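Local coordinates for oligopeptide ABC transporter, periplasmic oligopeptide-binding protein, putative (Thermotoga maritima MSB8, PDB 5IPW), which probably binds oligopeptides in the periplasm and hands them to an ABC transporter for import, at residues A334-N344 with F487-A498. Numbering follows the deposited sequence.
Sequences ANGSASRISLN and FDAMVWNMDRAA
Arg340 and Trp492 form a hydrogen-bonded antiparallel pair between strands 340-343 and 489-494, with Arg340 N to Trp492 O at 2.9 Å and a second bond from Trp492 N to Arg340 O. Ser342 and Met490 repeat the pattern, and beyond the strand end Asn344 N still donates to Asp488 O. Toward Ala334 the backbone bonds continue, the shortest from Ala497 N to Ala334 O at 2.7 Å.

Side chains add their own polar links. The Arg340 chain, bent at chi2, curls back across the neighbouring strand and brings NE to Asn493 O at 3.0 Å. This oxygen lies near the guanidinium plane, whereas NE sits above the carbonyl plane; NH2 adds only a weak bond. Trp492 CB lies over one guanidinium face, the indole standing almost perpendicular to it (87°), and NH2 also meets Asp516 in a salt bridge. Replacing Arg340 by alanine would probably cost Asp516 this salt-bridge partner and Asn493 O the NE bond. Asn344, with CG anti to its N (chi1 -170°), lays its amide over the Phe487 ring, planes 16° apart, while ND2 donates almost straight to Phe487 O at 2.7 Å. Met490 CG packs on the opposite face of that ring.

Apolar contacts gather on the sheet face bearing Ile341, Leu343, Ala489 and Val491. Ile341 CD1 reaches Ala489 CB at 3.6 Å and its CG1 touches Val491 CG1, while helix 448-462 packs on Ile341 and Val491 through Trp454.

Backbone pairing thus joins two adjacent interior strands of a mixed five-stranded sheet, part of the periplasmic binding protein fold of this family 5 member, with one face apolar and packed against helix 448-462, the other carrying a buried arginine whose charge is probably balanced by Asp516.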
ATOM      1  N   ALA A 334       5.800  -0.383   6.041  1.00 69.02           N
ATOM      2  CA  ALA A 334       6.499  -0.703   4.800  1.00 68.80           C
ATOM      3  C   ALA A 334       7.463   0.408   4.399  1.00 71.51           C
ATOM      4  O   ALA A 334       7.472   0.853   3.244  1.00 73.64           O
ATOM      5  CB  ALA A 334       5.494  -0.965   3.689  1.00 68.59           C
ATOM      6  N   ASN A 335       8.282   0.853   5.347  1.00 68.71           N
ATOM      7  CA  ASN A 335       9.298   1.848   5.034  1.00 67.88           C
ATOM      8  C   ASN A 335      10.704   1.264   5.084  1.00 65.70           C
ATOM      9  O   ASN A 335      11.091   0.637   6.062  1.00 63.40           O
ATOM     10  CB  ASN A 335       9.163   3.102   5.906  1.00 67.20           C
ATOM     11  CG  ASN A 335       9.112   2.800   7.381  1.00 69.14           C
ATOM     12  OD1 ASN A 335       9.726   1.849   7.859  1.00 72.30           O
ATOM     13  ND2 ASN A 335       8.383   3.627   8.121  1.00 69.35           N
ATOM     14  N   GLY A 336      11.453   1.466   4.002  1.00 65.57           N
ATOM     15  CA  GLY A 336      12.831   1.003   3.912  1.00 65.79           C
ATOM     16  C   GLY A 336      13.769   1.743   4.849  1.00 65.46           C
ATOM     17  O   GLY A 336      14.876   1.278   5.125  1.00 69.42           O
ATOM     18  N   SER A 337      13.327   2.910   5.309  1.00 60.62           N
ATOM     19  CA  SER A 337      14.004   3.650   6.348  1.00 57.84           C
ATOM     20  C   SER A 337      13.044   4.643   6.957  1.00 53.96           C
ATOM     21  O   SER A 337      12.183   5.180   6.272  1.00 53.85           O
ATOM     22  CB  SER A 337      15.196   4.404   5.775  1.00 61.48           C
ATOM     23  OG  SER A 337      15.614   5.405   6.685  1.00 63.08           O
ATOM     24  N   ALA A 338      13.197   4.889   8.248  1.00 53.69           N
ATOM     25  CA  ALA A 338      12.437   5.937   8.909  1.00 55.62           C
ATOM     26  C   ALA A 338      13.060   7.312   8.649  1.00 57.43           C
ATOM     27  O   ALA A 338      12.386   8.335   8.789  1.00 61.14           O
ATOM     28  CB  ALA A 338      12.371   5.672  10.401  1.00 56.05           C
ATOM     29  N   SER A 339      14.345   7.338   8.289  1.00 55.66           N
ATOM     30  CA  SER A 339      15.056   8.600   8.076  1.00 56.86           C
ATOM     31  C   SER A 339      16.327   8.405   7.262  1.00 55.77           C
ATOM     32  O   SER A 339      17.364   8.056   7.811  1.00 56.56           O
ATOM     33  CB  SER A 339      15.393   9.251   9.421  1.00 59.22           C
ATOM     34  OG  SER A 339      15.918  10.556   9.242  1.00 60.45           O
ATOM     35  N   ARG A 340      16.229   8.633   5.952  1.00 55.89           N
ATOM     36  CA  ARG A 340      17.363   8.496   5.036  1.00 55.25           C
ATOM     37  C   ARG A 340      17.829   9.855   4.517  1.00 57.47           C
ATOM     38  O   ARG A 340      17.179  10.871   4.752  1.00 56.04           O
ATOM     39  CB  ARG A 340      17.036   7.549   3.867  1.00 54.79           C
ATOM     40  CG  ARG A 340      15.738   7.805   3.110  1.00 55.95           C
ATOM     41  CD  ARG A 340      15.797   8.946   2.095  1.00 55.55           C
ATOM     42  NE  ARG A 340      14.517   9.070   1.399  1.00 55.02           N
ATOM     43  CZ  ARG A 340      14.324   9.640   0.208  1.00 55.20           C
ATOM     44  NH1 ARG A 340      15.331  10.178  -0.476  1.00 56.93           N
ATOM     45  NH2 ARG A 340      13.098   9.669  -0.304  1.00 52.56           N
ATOM     46  N   ILE A 341      18.962   9.854   3.815  1.00 57.88           N
ATOM     47  CA  ILE A 341      19.553  11.073   3.267  1.00 57.26           C
ATOM     48  C   ILE A 341      20.040  10.853   1.841  1.00 54.47           C
ATOM     49  O   ILE A 341      20.478   9.762   1.470  1.00 52.51           O
ATOM     50  CB  ILE A 341      20.727  11.580   4.138  1.00 60.46           C
ATOM     51  CG1 ILE A 341      21.124  13.008   3.752  1.00 63.34           C
ATOM     52  CG2 ILE A 341      21.938  10.657   4.037  1.00 59.85           C
ATOM     53  CD1 ILE A 341      22.147  13.620   4.688  1.00 63.21           C
ATOM     54  N   SER A 342      19.936  11.899   1.037  1.00 54.07           N
ATOM     55  CA  SER A 342      20.594  11.928  -0.256  1.00 54.59           C
ATOM     56  C   SER A 342      21.401  13.220  -0.333  1.00 57.61           C
ATOM     57  O   SER A 342      20.990  14.256   0.194  1.00 62.83           O
ATOM     58  CB  SER A 342      19.590  11.805  -1.409  1.00 51.67           C
ATOM     59  OG  SER A 342      18.427  12.571  -1.186  1.00 51.20           O
ATOM     60  N   LEU A 343      22.575  13.134  -0.939  1.00 57.59           N
ATOM     61  CA  LEU A 343      23.413  14.304  -1.147  1.00 56.99           C
ATOM     62  C   LEU A 343      23.004  14.958  -2.456  1.00 54.72           C
ATOM     63  O   LEU A 343      22.402  14.318  -3.316  1.00 55.10           O
ATOM     64  CB  LEU A 343      24.889  13.903  -1.186  1.00 57.43           C
ATOM     65  CG  LEU A 343      25.398  13.073  -0.002  1.00 56.42           C
ATOM     66  CD1 LEU A 343      26.757  12.487  -0.338  1.00 56.57           C
ATOM     67  CD2 LEU A 343      25.455  13.900   1.275  1.00 54.63           C
ATOM     68  N   ASN A 344      23.329  16.235  -2.609  1.00 52.25           N
ATOM     69  CA  ASN A 344      22.971  16.958  -3.816  1.00 51.00           C
ATOM     70  C   ASN A 344      23.965  16.630  -4.931  1.00 51.62           C
ATOM     71  O   ASN A 344      25.036  17.219  -5.013  1.00 54.02           O
ATOM     72  CB  ASN A 344      22.914  18.463  -3.526  1.00 48.83           C
ATOM     73  CG  ASN A 344      22.319  19.258  -4.670  1.00 46.97           C
ATOM     74  OD1 ASN A 344      22.171  18.755  -5.785  1.00 44.56           O
ATOM     75  ND2 ASN A 344      21.982  20.512  -4.402  1.00 46.95           N
ATOM     76  N   PHE A 487      20.571  23.231  -1.645  1.00 44.47           N
ATOM     77  CA  PHE A 487      20.871  22.382  -0.507  1.00 43.50           C
ATOM     78  C   PHE A 487      22.120  21.552  -0.783  1.00 43.80           C
ATOM     79  O   PHE A 487      22.499  21.338  -1.932  1.00 44.01           O
ATOM     80  CB  PHE A 487      19.678  21.461  -0.189  1.00 42.41           C
ATOM     81  CG  PHE A 487      19.347  20.497  -1.289  1.00 41.14           C
ATOM     82  CD1 PHE A 487      18.518  20.871  -2.335  1.00 41.42           C
ATOM     83  CD2 PHE A 487      19.874  19.217  -1.287  1.00 41.60           C
ATOM     84  CE1 PHE A 487      18.222  19.986  -3.357  1.00 41.15           C
ATOM     85  CE2 PHE A 487      19.579  18.324  -2.306  1.00 41.21           C
ATOM     86  CZ  PHE A 487      18.755  18.709  -3.342  1.00 41.05           C
ATOM     87  N   ASP A 488      22.745  21.094   0.293  1.00 45.55           N
ATOM     88  CA  ASP A 488      23.834  20.132   0.232  1.00 47.99           C
ATOM     89  C   ASP A 488      23.274  18.720   0.355  1.00 49.88           C
ATOM     90  O   ASP A 488      23.619  17.828  -0.427  1.00 48.69           O
ATOM     91  CB  ASP A 488      24.831  20.382   1.370  1.00 48.49           C
ATOM     92  CG  ASP A 488      25.317  21.813   1.418  1.00 47.34           C
ATOM     93  OD1 ASP A 488      25.563  22.379   0.344  1.00 51.74           O
ATOM     94  OD2 ASP A 488      25.455  22.375   2.522  1.00 46.76           O
ATOM     95  N   ALA A 489      22.416  18.523   1.354  1.00 52.74           N
ATOM     96  CA  ALA A 489      21.808  17.222   1.601  1.00 53.78           C
ATOM     97  C   ALA A 489      20.408  17.343   2.215  1.00 55.50           C
ATOM     98  O   ALA A 489      20.162  18.194   3.078  1.00 54.53           O
ATOM     99  CB  ALA A 489      22.709  16.398   2.497  1.00 51.96           C
ATOM    100  N   MET A 490      19.511  16.469   1.752  1.00 56.74           N
ATOM    101  CA  MET A 490      18.112  16.416   2.186  1.00 57.30           C
ATOM    102  C   MET A 490      17.802  15.066   2.823  1.00 57.98           C
ATOM    103  O   MET A 490      18.091  14.012   2.230  1.00 56.43           O
ATOM    104  CB  MET A 490      17.187  16.568   0.973  1.00 58.62           C
ATOM    105  CG  MET A 490      17.174  17.940   0.325  1.00 59.17           C
ATOM    106  SD  MET A 490      16.228  19.117   1.297  1.00 63.33           S
ATOM    107  CE  MET A 490      16.064  20.465   0.144  1.00 66.64           C
ATOM    108  N   VAL A 491      17.195  15.082   4.010  1.00 57.41           N
ATOM    109  CA  VAL A 491      16.705  13.838   4.609  1.00 58.59           C
ATOM    110  C   VAL A 491      15.185  13.722   4.461  1.00 58.16           C
ATOM    111  O   VAL A 491      14.443  14.714   4.535  1.00 54.23           O
ATOM    112  CB  VAL A 491      17.137  13.630   6.096  1.00 59.75           C
ATOM    113  CG1 VAL A 491      18.508  14.239   6.369  1.00 60.52           C
ATOM    114  CG2 VAL A 491      16.101  14.161   7.075  1.00 60.22           C
ATOM    115  N   TRP A 492      14.742  12.489   4.253  1.00 57.99           N
ATOM    116  CA  TRP A 492      13.326  12.158   4.174  1.00 59.51           C
ATOM    117  C   TRP A 492      13.188  10.693   4.551  1.00 59.72           C
ATOM    118  O   TRP A 492      14.166   9.939   4.476  1.00 56.34           O
ATOM    119  CB  TRP A 492      12.818  12.371   2.749  1.00 59.03           C
ATOM    120  CG  TRP A 492      11.323  12.427   2.602  1.00 58.30           C
ATOM    121  CD1 TRP A 492      10.509  11.480   2.039  1.00 57.52           C
ATOM    122  CD2 TRP A 492      10.469  13.504   2.992  1.00 57.78           C
ATOM    123  NE1 TRP A 492       9.204  11.902   2.064  1.00 55.35           N
ATOM    124  CE2 TRP A 492       9.152  13.142   2.643  1.00 56.78           C
ATOM    125  CE3 TRP A 492      10.689  14.740   3.602  1.00 56.91           C
ATOM    126  CZ2 TRP A 492       8.065  13.969   2.892  1.00 56.22           C
ATOM    127  CZ3 TRP A 492       9.608  15.558   3.847  1.00 57.01           C
ATOM    128  CH2 TRP A 492       8.313  15.169   3.497  1.00 56.64           C
ATOM    129  N   ASN A 493      11.986  10.287   4.950  1.00 58.39           N
ATOM    130  CA  ASN A 493      11.721   8.871   5.189  1.00 57.21           C
ATOM    131  C   ASN A 493      11.730   8.132   3.867  1.00 55.33           C
ATOM    132  O   ASN A 493      11.945   8.728   2.816  1.00 52.18           O
ATOM    133  CB  ASN A 493      10.388   8.670   5.907  1.00 60.03           C
ATOM    134  CG  ASN A 493       9.197   9.110   5.074  1.00 61.11           C
ATOM    135  OD1 ASN A 493       8.983   8.627   3.958  1.00 62.49           O
ATOM    136  ND2 ASN A 493       8.414  10.035   5.613  1.00 62.22           N
ATOM    137  N   MET A 494      11.501   6.830   3.916  1.00 56.39           N
ATOM    138  CA  MET A 494      11.370   6.056   2.698  1.00 56.49           C
ATOM    139  C   MET A 494      10.250   5.042   2.855  1.00 57.21           C
ATOM    140  O   MET A 494      10.492   3.844   2.934  1.00 61.27           O
ATOM    141  CB  MET A 494      12.689   5.369   2.376  1.00 55.86           C
ATOM    142  CG  MET A 494      12.731   4.721   1.005  1.00 54.08           C
ATOM    143  SD  MET A 494      13.828   3.300   1.020  1.00 53.11           S
ATOM    144  CE  MET A 494      13.670   2.763  -0.681  1.00 51.27           C
ATOM    145  N   ASP A 495       9.021   5.538   2.902  1.00 59.41           N
ATOM    146  CA  ASP A 495       7.839   4.671   2.969  1.00 61.90           C
ATOM    147  C   ASP A 495       7.534   4.064   1.605  1.00 60.14           C
ATOM    148  O   ASP A 495       8.264   4.292   0.646  1.00 59.51           O
ATOM    149  CB  ASP A 495       6.627   5.427   3.540  1.00 65.23           C
ATOM    150  CG  ASP A 495       6.357   6.744   2.828  1.00 69.84           C
ATOM    151  OD1 ASP A 495       6.994   7.017   1.785  1.00 72.17           O
ATOM    152  OD2 ASP A 495       5.515   7.520   3.328  1.00 73.82           O
ATOM    153  N   ARG A 496       6.477   3.262   1.536  1.00 63.23           N
ATOM    154  CA  ARG A 496       6.074   2.597   0.302  1.00 64.84           C
ATOM    155  C   ARG A 496       7.225   1.805  -0.296  1.00 61.92           C
ATOM    156  O   ARG A 496       7.525   1.921  -1.483  1.00 62.11           O
ATOM    157  CB  ARG A 496       5.527   3.608  -0.709  1.00 69.31           C
ATOM    158  CG  ARG A 496       4.411   4.470  -0.147  1.00 75.77           C
ATOM    159  CD  ARG A 496       3.781   5.351  -1.209  1.00 81.33           C
ATOM    160  NE  ARG A 496       3.247   6.589  -0.635  1.00 87.79           N
ATOM    161  CZ  ARG A 496       3.943   7.715  -0.450  1.00 91.14           C
ATOM    162  NH1 ARG A 496       5.230   7.799  -0.788  1.00 90.50           N
ATOM    163  NH2 ARG A 496       3.341   8.775   0.081  1.00 94.62           N
ATOM    164  N   ALA A 497       7.854   0.989   0.543  1.00 61.21           N
ATOM    165  CA  ALA A 497       8.984   0.164   0.137  1.00 62.54           C
ATOM    166  C   ALA A 497       8.646  -1.333   0.166  1.00 63.62           C
ATOM    167  O   ALA A 497       9.512  -2.163   0.436  1.00 65.30           O
ATOM    168  CB  ALA A 497      10.177   0.459   1.032  1.00 64.08           C
ATOM    169  N   ALA A 498       7.383  -1.667  -0.100  1.00 63.69           N
ATOM    170  CA  ALA A 498       6.962  -3.051  -0.299  1.00 61.57           C
ATOM    171  C   ALA A 498       6.574  -3.234  -1.758  1.00 63.89           C
ATOM    172  O   ALA A 498       7.175  -4.036  -2.474  1.00 66.07           O
ATOM    173  CB  ALA A 498       5.794  -3.393   0.608  1.00 61.60           C
TER